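PDB 2GNN: vascular endothelial growth factor homolog from Orf virus, which acts as a secreted, disulfide-linked homodimeric growth factor that binds vascular endothelial growth factor receptors and induces proliferation of endothelial cells. Local coordinates for residues L50-G55 with V93-C98; T73-G78 with M87-F92. All blocks are in the same frame, centred on the assembly; numbering follows the deposited sequence.

Contact 1 of 2, residues L50-G55 with V93-C98; sequences LMRCGG and VEHKKC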
ATOM      1  N   LEU B  50      -3.021   2.918   5.894  1.00 58.66           N
ATOM      2  CA  LEU B  50      -2.148   3.156   7.041  1.00 59.52           C
ATOM      3  C   LEU B  50      -0.707   3.303   6.594  1.00 60.81           C
ATOM      4  O   LEU B  50      -0.270   2.627   5.652  1.00 63.33           O
ATOM      5  CB  LEU B  50      -2.249   1.990   8.024  1.00 60.79           C
ATOM      6  CG  LEU B  50      -3.605   1.720   8.667  1.00 56.61           C
ATOM      7  CD1 LEU B  50      -3.522   0.503   9.553  1.00 58.15           C
ATOM      8  CD2 LEU B  50      -4.020   2.930   9.468  1.00 61.75           C
ATOM      9  N   MET B  51       0.030   4.193   7.258  1.00 59.93           N
ATOM     10  CA  MET B  51       1.462   4.311   7.023  1.00 57.57           C
ATOM     11  C   MET B  51       2.161   3.149   7.715  1.00 59.35           C
ATOM     12  O   MET B  51       2.038   2.963   8.921  1.00 60.47           O
ATOM     13  CB  MET B  51       1.991   5.645   7.527  1.00 55.78           C
ATOM     14  CG  MET B  51       1.425   6.844   6.799  1.00 58.52           C
ATOM     15  SD  MET B  51       1.663   6.752   5.012  1.00 58.37           S
ATOM     16  CE  MET B  51       3.399   7.172   4.838  1.00 47.40           C
ATOM     17  N   ARG B  52       2.858   2.336   6.935  1.00 60.07           N
ATOM     18  CA  ARG B  52       3.539   1.164   7.467  1.00 58.37           C
ATOM     19  C   ARG B  52       4.883   1.035   6.807  1.00 57.29           C
ATOM     20  O   ARG B  52       5.048   1.419   5.648  1.00 59.14           O
ATOM     21  CB  ARG B  52       2.741  -0.087   7.159  1.00 60.14           C
ATOM     22  CG  ARG B  52       1.598  -0.316   8.083  1.00 67.56           C
ATOM     23  CD  ARG B  52       1.952  -1.341   9.137  1.00 71.80           C
ATOM     24  NE  ARG B  52       0.825  -1.603  10.020  1.00 78.79           N
ATOM     25  CZ  ARG B  52       0.181  -0.653  10.686  1.00 81.65           C
ATOM     26  NH1 ARG B  52       0.553   0.614  10.529  1.00 68.53           N
ATOM     27  NH2 ARG B  52      -0.844  -0.957  11.480  1.00 80.26           N
ATOM     28  N   CYS B  53       5.842   0.479   7.532  1.00 57.07           N
ATOM     29  CA  CYS B  53       7.193   0.330   7.014  1.00 54.91           C
ATOM     30  C   CYS B  53       7.208  -0.610   5.822  1.00 53.45           C
ATOM     31  O   CYS B  53       6.640  -1.711   5.872  1.00 52.00           O
ATOM     32  CB  CYS B  53       8.143  -0.142   8.110  1.00 54.49           C
ATOM     33  SG  CYS B  53       8.424   1.131   9.364  1.00 54.44           S
ATOM     34  N   GLY B  54       7.837  -0.144   4.750  1.00 50.16           N
ATOM     35  CA  GLY B  54       7.875  -0.868   3.483  1.00 52.57           C
ATOM     36  C   GLY B  54       9.068  -0.440   2.654  1.00 54.55           C
ATOM     37  O   GLY B  54       9.654   0.621   2.890  1.00 52.75           O
ATOM     38  N   GLY B  55       9.428  -1.268   1.682  1.00 53.26           N
ATOM     39  CA  GLY B  55      10.622  -1.032   0.905  1.00 54.55           C
ATOM     40  C   GLY B  55      11.464  -2.278   0.839  1.00 56.74           C
ATOM     41  O   GLY B  55      11.017  -3.365   1.208  1.00 59.06           O
ATOM     42  N   VAL B  93      -2.294   1.807  14.517  1.00 60.35           N
ATOM     43  CA  VAL B  93      -0.864   2.017  14.625  1.00 62.47           C
ATOM     44  C   VAL B  93      -0.312   2.430  13.256  1.00 63.83           C
ATOM     45  O   VAL B  93      -0.527   1.726  12.275  1.00 62.55           O
ATOM     46  CB  VAL B  93      -0.159   0.741  15.156  1.00 63.11           C
ATOM     47  CG1 VAL B  93       1.340   0.954  15.265  1.00 62.04           C
ATOM     48  CG2 VAL B  93      -0.736   0.345  16.523  1.00 64.47           C
ATOM     49  N   GLU B  94       0.370   3.575  13.198  1.00 63.15           N
ATOM     50  CA  GLU B  94       1.097   4.011  11.994  1.00 64.99           C
ATOM     51  C   GLU B  94       2.587   3.990  12.292  1.00 63.92           C
ATOM     52  O   GLU B  94       2.992   4.273  13.412  1.00 64.92           O
ATOM     53  CB  GLU B  94       0.745   5.451  11.614  1.00 65.52           C
ATOM     54  CG  GLU B  94      -0.724   5.791  11.598  1.00 74.79           C
ATOM     55  CD  GLU B  94      -1.341   5.735  10.218  1.00 72.92           C
ATOM     56  OE1 GLU B  94      -0.620   5.818   9.207  1.00 72.26           O
ATOM     57  OE2 GLU B  94      -2.571   5.626  10.146  1.00 82.96           O
ATOM     58  N   HIS B  95       3.405   3.697  11.291  1.00 61.63           N
ATOM     59  CA  HIS B  95       4.841   3.762  11.458  1.00 59.25           C
ATOM     60  C   HIS B  95       5.364   5.125  11.018  1.00 62.22           C
ATOM     61  O   HIS B  95       5.019   5.611   9.934  1.00 63.12           O
ATOM     62  CB  HIS B  95       5.522   2.640  10.681  1.00 57.17           C
ATOM     63  CG  HIS B  95       5.089   1.272  11.100  1.00 54.95           C
ATOM     64  ND1 HIS B  95       5.228   0.164  10.291  1.00 52.15           N
ATOM     65  CD2 HIS B  95       4.501   0.834  12.237  1.00 52.33           C
ATOM     66  CE1 HIS B  95       4.751  -0.897  10.914  1.00 51.18           C
ATOM     67  NE2 HIS B  95       4.313  -0.519  12.101  1.00 54.02           N
ATOM     68  N   LYS B  96       6.192   5.736  11.867  1.00 63.75           N
ATOM     69  CA  LYS B  96       6.782   7.051  11.590  1.00 63.73           C
ATOM     70  C   LYS B  96       8.260   7.002  11.214  1.00 62.16           C
ATOM     71  O   LYS B  96       8.785   7.948  10.622  1.00 63.57           O
ATOM     72  CB  LYS B  96       6.591   7.995  12.779  1.00 66.03           C
ATOM     73  CG  LYS B  96       5.341   8.856  12.700  1.00 74.21           C
ATOM     74  CD  LYS B  96       5.497  10.090  13.586  1.00 89.66           C
ATOM     75  CE  LYS B  96       4.267  10.988  13.524  1.00 95.69           C
ATOM     76  NZ  LYS B  96       4.378  12.124  14.486  1.00 96.06           N
ATOM     77  N   LYS B  97       8.934   5.919  11.578  1.00 59.08           N
ATOM     78  CA  LYS B  97      10.336   5.716  11.209  1.00 58.01           C
ATOM     79  C   LYS B  97      10.611   4.235  11.072  1.00 56.10           C
ATOM     80  O   LYS B  97       9.962   3.415  11.727  1.00 54.32           O
ATOM     81  CB  LYS B  97      11.280   6.329  12.239  1.00 57.56           C
ATOM     82  CG  LYS B  97      12.001   7.573  11.757  1.00 63.76           C
ATOM     83  CD  LYS B  97      13.304   7.775  12.515  1.00 66.85           C
ATOM     84  CE  LYS B  97      14.339   8.464  11.630  1.00 75.03           C
ATOM     85  NZ  LYS B  97      15.511   8.956  12.410  1.00 71.09           N
ATOM     86  N   CYS B  98      11.573   3.896  10.218  1.00 53.98           N
ATOM     87  CA  CYS B  98      11.830   2.501   9.866  1.00 52.43           C
ATOM     88  C   CYS B  98      13.307   2.295   9.683  1.00 49.87           C
ATOM     89  O   CYS B  98      14.033   3.249   9.436  1.00 50.88           O
ATOM     90  CB  CYS B  98      11.146   2.134   8.548  1.00 52.52           C
ATOM     91  SG  CYS B  98       9.432   2.590   8.398  1.00 51.90           S
TER
HETATM   92  O   HOH W   1      -3.375  -0.812  13.577  1.00 45.02           O
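Arg52 NH1 lies over one face of the His95 imidazole, offset toward the rim, with the guanidinium and ring planes 27° apart. In the ring plane, at its edge, the backbone N of Cys53 donates to His95 ND1 at 2.8 Å, consistent with an ND1 that carries no proton; NE2 binds a glycerol, probably from the crystallisation liquor. The guanidinium turns its edge to the carbonyl of Val93: NH1 and NH2 both face Val93 O, NH2 in a weak bond and NH1 at a distance too short to be trusted in detail, while a water in the guanidinium plane accepts from Val93 N and, weakly, from Arg52 NH2. The Arg52 chain bends at chi2 (-100°), and its CD packs 3.3 Å from His95 CE1.

The Glu94 side chain crosses that of Leu50 at about a right angle. Glu94 OE1 accepts a hydrogen bond from Met51 N at 2.6 Å, met from above the carboxylate plane, and OE2 sits 3.1 Å from Leu50 CD2. A backbone bond, His95 N to Met51 O at 2.8 Å, joins the strands directly. Beyond it the Cys53 SG–Cys98 SG disulfide, with chi3 of -88°, closes the contact as part of the cystine knot of the PDGF/VEGF fold. Strand 47-54 is thus fastened to strand 85-102 by one covalent link, one direct backbone bond and side chains that serve backbone groups, and the buried Glu94 carboxylate would probably be stabilised as an anion by the N-H that donates to it.

Contact 2 of 2, residues T73-G78 with M87-F92; sequences TMELLG and MQRLSF. Unlike the reference sequence in segment 73-78: Thr73 (reference Ser).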
ATOM      1  N   THR B  73      -6.359   8.056  15.587  1.00 62.92           N
ATOM      2  CA  THR B  73      -7.791   7.768  15.697  1.00 63.07           C
ATOM      3  C   THR B  73      -8.478   8.086  14.364  1.00 63.72           C
ATOM      4  O   THR B  73      -8.314   9.178  13.829  1.00 61.96           O
ATOM      5  CB  THR B  73      -8.435   8.605  16.840  1.00 62.48           C
ATOM      6  OG1 THR B  73      -7.720   8.388  18.062  1.00 64.77           O
ATOM      7  CG2 THR B  73      -9.889   8.242  17.056  1.00 63.68           C
ATOM      8  N   MET B  74      -9.241   7.132  13.835  1.00 64.84           N
ATOM      9  CA  MET B  74     -10.050   7.364  12.639  1.00 66.26           C
ATOM     10  C   MET B  74     -11.530   7.133  12.892  1.00 64.44           C
ATOM     11  O   MET B  74     -11.908   6.142  13.519  1.00 67.00           O
ATOM     12  CB  MET B  74      -9.589   6.456  11.503  1.00 66.93           C
ATOM     13  CG  MET B  74      -8.175   6.728  11.032  1.00 67.31           C
ATOM     14  SD  MET B  74      -7.722   5.604   9.713  1.00 74.47           S
ATOM     15  CE  MET B  74      -5.962   5.886   9.695  1.00 66.85           C
ATOM     16  N   GLU B  75     -12.375   8.032  12.397  1.00 63.79           N
ATOM     17  CA  GLU B  75     -13.814   7.788  12.440  1.00 65.63           C
ATOM     18  C   GLU B  75     -14.305   6.951  11.251  1.00 64.84           C
ATOM     19  O   GLU B  75     -14.113   7.326  10.099  1.00 68.11           O
ATOM     20  CB  GLU B  75     -14.610   9.084  12.590  1.00 65.66           C
ATOM     21  CG  GLU B  75     -15.998   8.805  13.150  1.00 75.97           C
ATOM     22  CD  GLU B  75     -16.695  10.018  13.726  1.00 86.05           C
ATOM     23  OE1 GLU B  75     -16.671  11.096  13.082  1.00 90.85           O
ATOM     24  OE2 GLU B  75     -17.289   9.872  14.822  1.00 87.75           O
ATOM     25  N   LEU B  76     -14.910   5.808  11.561  1.00 63.40           N
ATOM     26  CA  LEU B  76     -15.418   4.838  10.593  1.00 65.06           C
ATOM     27  C   LEU B  76     -16.893   4.666  10.867  1.00 64.97           C
ATOM     28  O   LEU B  76     -17.360   5.018  11.933  1.00 64.38           O
ATOM     29  CB  LEU B  76     -14.810   3.463  10.847  1.00 66.37           C
ATOM     30  CG  LEU B  76     -13.372   3.115  10.525  1.00 71.13           C
ATOM     31  CD1 LEU B  76     -13.148   1.807  11.161  1.00 84.06           C
ATOM     32  CD2 LEU B  76     -13.183   2.971   9.047  1.00 80.54           C
ATOM     33  N   LEU B  77     -17.617   4.073   9.923  1.00 65.24           N
ATOM     34  CA  LEU B  77     -18.979   3.642  10.188  1.00 62.89           C
ATOM     35  C   LEU B  77     -18.920   2.187  10.568  1.00 61.89           C
ATOM     36  O   LEU B  77     -18.426   1.359   9.798  1.00 62.55           O
ATOM     37  CB  LEU B  77     -19.899   3.855   8.968  1.00 62.59           C
ATOM     38  CG  LEU B  77     -21.328   3.308   9.112  1.00 55.86           C
ATOM     39  CD1 LEU B  77     -22.175   4.190  10.035  1.00 56.20           C
ATOM     40  CD2 LEU B  77     -21.967   3.196   7.749  1.00 56.69           C
ATOM     41  N   GLY B  78     -19.404   1.878  11.769  1.00 62.86           N
ATOM     42  CA  GLY B  78     -19.391   0.513  12.264  1.00 62.09           C
ATOM     43  C   GLY B  78     -20.663   0.245  13.026  1.00 65.06           C
ATOM     44  O   GLY B  78     -21.739   0.650  12.597  1.00 66.16           O
ATOM     45  N   MET B  87     -21.397   5.391  14.006  1.00 57.24           N
ATOM     46  CA  MET B  87     -19.988   5.773  13.909  1.00 60.63           C
ATOM     47  C   MET B  87     -19.163   5.186  15.070  1.00 62.08           C
ATOM     48  O   MET B  87     -19.686   4.995  16.170  1.00 61.23           O
ATOM     49  CB  MET B  87     -19.845   7.298  13.853  1.00 60.15           C
ATOM     50  CG  MET B  87     -20.639   7.981  12.711  1.00 58.71           C
ATOM     51  SD  MET B  87     -20.298   7.239  11.091  1.00 60.12           S
ATOM     52  CE  MET B  87     -18.683   7.892  10.707  1.00 47.11           C
ATOM     53  N   GLN B  88     -17.892   4.884  14.796  1.00 60.85           N
ATOM     54  CA  GLN B  88     -16.928   4.451  15.802  1.00 59.14           C
ATOM     55  C   GLN B  88     -15.605   5.151  15.589  1.00 60.09           C
ATOM     56  O   GLN B  88     -15.069   5.092  14.490  1.00 63.23           O
ATOM     57  CB  GLN B  88     -16.666   2.962  15.653  1.00 58.88           C
ATOM     58  CG  GLN B  88     -17.766   2.079  16.120  1.00 55.51           C
ATOM     59  CD  GLN B  88     -17.385   0.641  15.992  1.00 61.86           C
ATOM     60  OE1 GLN B  88     -17.845  -0.061  15.092  1.00 64.14           O
ATOM     61  NE2 GLN B  88     -16.526   0.179  16.893  1.00 61.20           N
ATOM     62  N   ARG B  89     -15.079   5.823  16.614  1.00 61.69           N
ATOM     63  CA  ARG B  89     -13.679   6.259  16.578  1.00 62.94           C
ATOM     64  C   ARG B  89     -12.801   5.097  17.031  1.00 62.61           C
ATOM     65  O   ARG B  89     -12.960   4.600  18.146  1.00 64.51           O
ATOM     66  CB  ARG B  89     -13.414   7.478  17.462  1.00 64.11           C
ATOM     67  CG  ARG B  89     -14.385   8.629  17.311  1.00 78.74           C
ATOM     68  CD  ARG B  89     -15.312   8.717  18.523  1.00 93.33           C
ATOM     69  NE  ARG B  89     -14.927   9.781  19.456  1.00 98.30           N
ATOM     70  CZ  ARG B  89     -15.268   9.830  20.746  1.00100.28           C
ATOM     71  NH1 ARG B  89     -15.996   8.864  21.300  1.00 92.29           N
ATOM     72  NH2 ARG B  89     -14.865  10.853  21.494  1.00 99.35           N
ATOM     73  N   LEU B  90     -11.890   4.661  16.168  1.00 62.27           N
ATOM     74  CA  LEU B  90     -10.984   3.563  16.489  1.00 60.78           C
ATOM     75  C   LEU B  90      -9.528   3.990  16.330  1.00 60.92           C
ATOM     76  O   LEU B  90      -9.236   4.948  15.632  1.00 62.77           O
ATOM     77  CB  LEU B  90     -11.295   2.350  15.625  1.00 62.50           C
ATOM     78  CG  LEU B  90     -12.678   1.719  15.812  1.00 67.74           C
ATOM     79  CD1 LEU B  90     -12.929   0.643  14.767  1.00 64.24           C
ATOM     80  CD2 LEU B  90     -12.872   1.163  17.237  1.00 71.15           C
ATOM     81  N   SER B  91      -8.619   3.285  16.999  1.00 60.13           N
ATOM     82  CA  SER B  91      -7.205   3.653  17.041  1.00 57.34           C
ATOM     83  C   SER B  91      -6.418   2.706  16.161  1.00 57.93           C
ATOM     84  O   SER B  91      -6.709   1.508  16.119  1.00 57.58           O
ATOM     85  CB  SER B  91      -6.695   3.579  18.482  1.00 58.53           C
ATOM     86  OG  SER B  91      -5.344   4.003  18.605  1.00 55.14           O
ATOM     87  N   PHE B  92      -5.438   3.248  15.441  1.00 56.89           N
ATOM     88  CA  PHE B  92      -4.616   2.462  14.516  1.00 57.75           C
ATOM     89  C   PHE B  92      -3.148   2.798  14.715  1.00 59.00           C
ATOM     90  O   PHE B  92      -2.792   3.929  15.041  1.00 56.62           O
ATOM     91  CB  PHE B  92      -5.008   2.743  13.052  1.00 60.72           C
ATOM     92  CG  PHE B  92      -6.450   2.452  12.745  1.00 54.87           C
ATOM     93  CD1 PHE B  92      -7.442   3.388  13.040  1.00 58.37           C
ATOM     94  CD2 PHE B  92      -6.819   1.243  12.193  1.00 53.69           C
ATOM     95  CE1 PHE B  92      -8.778   3.108  12.790  1.00 55.40           C
ATOM     96  CE2 PHE B  92      -8.157   0.958  11.939  1.00 52.54           C
ATOM     97  CZ  PHE B  92      -9.133   1.906  12.231  1.00 51.05           C
TER
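Thr73 meets Arg89 side by side, the two side chains pointing the same way: CG2, anti to the backbone N, lies 3.6 Å from Arg89 CB. Met74 forms a hydrogen-bonded antiparallel pair with Leu90, Met74 N to Leu90 O at 2.8 Å and Leu90 N to Met74 O at 3.0 Å. The extended Met74 side chain crosses that of Phe92 at about a right angle, bringing SD to 4.4 Å from the centroid of the Phe92 ring in an oblique Met-aromatic contact. Glu75, on the same face as Thr73, lays CG 3.7 Å from Met87 CE, while its carboxylate stays short of the Arg89 guanidinium. Leu76 pairs with Gln88 through a second reciprocal set of backbone bonds; its CD1 touches Leu90 CD1 at 3.8 Å and comes to the edge of the Phe92 ring near CZ. Leu77 CD1 then packs 3.7 Å from SD of Met87, whose chain bends at chi2 and chi3. At Gly78, CA lies 3.3 Å from Gln88 OE1, which accepts from Gln41 NE2 and Ala79 N.

Together the pairs form one end of the long hairpin of strands 62-79 and 85-102. Met74, Leu76 and Phe92 face inward onto Val48 and Leu50 of strand 47-54, with helix 31-34 also touching Leu76 and Phe92. From the second subunit, Trp13 packs on Leu77 and Met87, Val16 on Leu76, and a strand pairs in parallel with Thr73 and Met74.

How the contacts relate
After strand 23-30 and helix 31-34, the chain enters strand 47-54, which holds the 50-55 half of contact 1, and then strand 62-79. Contact 2 closes the short loop where that strand turns back into strand 85-102. The returning strand next delivers residues 93-98, closing the longer loop of contact 1, so contact 2 is nested inside it. The contacts share strand 85-102, with centres about 19 Å apart, yet meet where Met74 CE packs against Leu50 CD2 at 3.5 Å and against Glu94. Contact 2 pairs the hairpin's two strands near its turn, and contact 1 ties strand 47-54, paired with strand 23-30, to that hairpin's returning strand.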